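Local structure of cyclopropane mycolic acid synthase 1 (Mycobacterium tuberculosis, 1KPH) at residues A189-L192 against K193-V196. The protein transfers a methylene group from S-adenosyl-L-methionine to a double bond of alpha mycolic acids, making the distal cyclopropane ring of these cell-envelope lipids. Residues are numbered along the deposited sequence; the frame is centred on the assembly and turned at random.
Sequences ARFL and KFIV. With 10A (didecyl-dimethyl-ammonium), chain G.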
loop_
_atom_site.group_PDB
_atom_site.type_symbol
_atom_site.label_atom_id
_atom_site.label_comp_id
_atom_site.label_asym_id
_atom_site.label_seq_id
_atom_site.Cartn_x
_atom_site.Cartn_y
_atom_site.Cartn_z
ATOM N N ALA A 189 1.699 -18.420 11.876
ATOM C CA ALA A 189 1.123 -17.651 12.975
ATOM C C ALA A 189 2.209 -16.978 13.806
ATOM O O ALA A 189 2.055 -15.838 14.236
ATOM C CB ALA A 189 0.277 -18.560 13.858
ATOM N N ARG A 190 3.307 -17.691 14.030
ATOM C CA ARG A 190 4.422 -17.164 14.807
ATOM C C ARG A 190 5.081 -15.989 14.084
ATOM O O ARG A 190 5.569 -15.052 14.720
ATOM C CB ARG A 190 5.437 -18.281 15.066
ATOM C CG ARG A 190 6.719 -17.855 15.752
ATOM C CD ARG A 190 7.163 -18.901 16.780
ATOM N NE ARG A 190 6.942 -20.275 16.328
ATOM C CZ ARG A 190 7.559 -20.843 15.296
ATOM N NH1 ARG A 190 8.454 -20.161 14.593
ATOM N NH2 ARG A 190 7.278 -22.097 14.965
ATOM N N PHE A 191 5.081 -16.038 12.753
ATOM C CA PHE A 191 5.670 -14.973 11.945
ATOM C C PHE A 191 4.741 -13.761 11.912
ATOM O O PHE A 191 5.203 -12.621 11.907
ATOM C CB PHE A 191 5.929 -15.461 10.517
ATOM C CG PHE A 191 6.731 -14.497 9.682
ATOM C CD1 PHE A 191 8.059 -14.220 9.999
ATOM C CD2 PHE A 191 6.162 -13.872 8.573
ATOM C CE1 PHE A 191 8.815 -13.331 9.220
ATOM C CE2 PHE A 191 6.908 -12.981 7.789
ATOM C CZ PHE A 191 8.234 -12.713 8.114
ATOM N N LEU A 192 3.434 -14.014 11.882
ATOM C CA LEU A 192 2.444 -12.938 11.865
ATOM C C LEU A 192 2.561 -12.132 13.150
ATOM O O LEU A 192 2.417 -10.909 13.147
ATOM C CB LEU A 192 1.025 -13.497 11.776
ATOM C CG LEU A 192 0.667 -14.437 10.626
ATOM C CD1 LEU A 192 -0.837 -14.694 10.646
ATOM C CD2 LEU A 192 1.081 -13.826 9.308
ATOM N N LYS A 193 2.798 -12.836 14.252
ATOM C CA LYS A 193 2.950 -12.201 15.554
ATOM C C LYS A 193 4.168 -11.286 15.484
ATOM O O LYS A 193 4.128 -10.135 15.924
ATOM C CB LYS A 193 3.129 -13.274 16.638
ATOM C CG LYS A 193 3.354 -12.747 18.051
ATOM C CD LYS A 193 4.832 -12.519 18.340
ATOM C CE LYS A 193 5.035 -12.025 19.766
ATOM N NZ LYS A 193 6.475 -11.952 20.143
ATOM N N PHE A 194 5.248 -11.806 14.911
ATOM C CA PHE A 194 6.477 -11.044 14.760
ATOM C C PHE A 194 6.257 -9.755 13.961
ATOM O O PHE A 194 6.745 -8.684 14.335
ATOM C CB PHE A 194 7.534 -11.892 14.053
ATOM C CG PHE A 194 8.654 -11.085 13.475
ATOM C CD1 PHE A 194 9.538 -10.400 14.306
ATOM C CD2 PHE A 194 8.813 -10.982 12.095
ATOM C CE1 PHE A 194 10.562 -9.625 13.776
ATOM C CE2 PHE A 194 9.836 -10.206 11.554
ATOM C CZ PHE A 194 10.711 -9.528 12.396
ATOM N N ILE A 195 5.533 -9.869 12.852
ATOM C CA ILE A 195 5.259 -8.718 12.001
ATOM C C ILE A 195 4.468 -7.635 12.728
ATOM O O ILE A 195 4.855 -6.468 12.721
ATOM C CB ILE A 195 4.480 -9.138 10.731
ATOM C CG1 ILE A 195 5.354 -10.041 9.858
ATOM C CG2 ILE A 195 4.052 -7.903 9.952
ATOM C CD1 ILE A 195 6.637 -9.387 9.385
ATOM N N VAL A 196 3.363 -8.027 13.354
ATOM C CA VAL A 196 2.513 -7.086 14.076
ATOM C C VAL A 196 3.202 -6.463 15.281
ATOM O O VAL A 196 2.933 -5.315 15.631
ATOM C CB VAL A 196 1.226 -7.764 14.584
ATOM C CG1 VAL A 196 0.404 -6.774 15.415
ATOM C CG2 VAL A 196 0.414 -8.274 13.414
HETATM C C1 10A G . -1.508 -10.826 10.193
HETATM C C2 10A G . -1.092 -9.386 10.513
HETATM C C3 10A G . -0.750 -8.638 9.220
HETATM C C4 10A G . -0.295 -7.181 9.394
HETATM C C5 10A G . 0.000 -6.630 7.991
HETATM C C6 10A G . 0.539 -5.192 7.940
HETATM C C7 10A G . 0.790 -4.917 6.449
HETATM C C8 10A G . 1.488 -3.589 6.141
HETATM C C9 10A G . 1.719 -3.518 4.616
HETATM C C10 10A G . 2.600 -2.318 4.269
HETATM N N1 10A G . 3.190 -2.107 2.866
HETATM C C11 10A G . 4.072 -0.879 2.964
HETATM C C12 10A G . 2.116 -1.788 1.857
HETATM C C13 10A G . 3.990 -3.277 2.271
HETATM C C14 10A G . 5.214 -3.920 2.996
HETATM C C15 10A G . 5.689 -5.293 2.465
HETATM C C16 10A G . 4.726 -6.502 2.534
HETATM C C17 10A G . 4.381 -6.936 3.972
HETATM C C18 10A G . 3.450 -8.155 4.023
HETATM C C19 10A G . 3.156 -8.541 5.479
HETATM C C20 10A G . 2.267 -9.795 5.505
HETATM C C21 10A G . 1.976 -10.248 6.938
HETATM C C22 10A G . 1.112 -11.508 6.883
#
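Over one face of the Phe191 ring lies CG1 of Ile195, one helical turn on, in a CH-pi contact displaced toward the rim, 4.3 Å from the ring centroid and 24° off its normal. The methyl beyond it reaches the far end of the ring, with Ile195 CD1 3.9 Å from Phe191 CZ. The second ring, that of Phe194, runs beside Phe191 in the same direction, its plane turned 39° against the first. They form an oblique pair in which Phe191 CE1 meets Phe194 CD2 at 3.7 Å. Both phenylalanines have CG anti to the backbone N, beside the carbonyl carbon, which sends the two rings off the helix together. Flat, apolar phenylalanines and a branched isoleucine suit this side, where helix 186-199 packs against helix 256-275: Phe191 touches Cys269, probably an active-site residue, Phe194 and Ile195 rest on Tyr265, and Lys264 makes a cation-pi contact with the Phe194 ring. The scaffold is a regular alpha-helix of i to i+4 bonds, among them Ile195 N to Phe191 O at 2.9 Å and the nearly straight Val196 N to Leu192 O, at 174°. A different side of the same helix lines the pocket that holds didecyl-dimethyl-ammonium, probably the site of the lipid chain in this Rossmann-type methyltransferase. There the purely aliphatic Leu192 and Val196 offer methyls to the ligand, whose alkyl tails resemble acyl chains. Leu192 CD2 lies 3.4 Å from C22, the end of one tail. Val196 CG2 lies 3.5 Å from C2, near the end of the other. Lys193 carries its ammonium away from residues 189-192, and a long charged chain suits this exposed part of the helix because the ammonium can reach water.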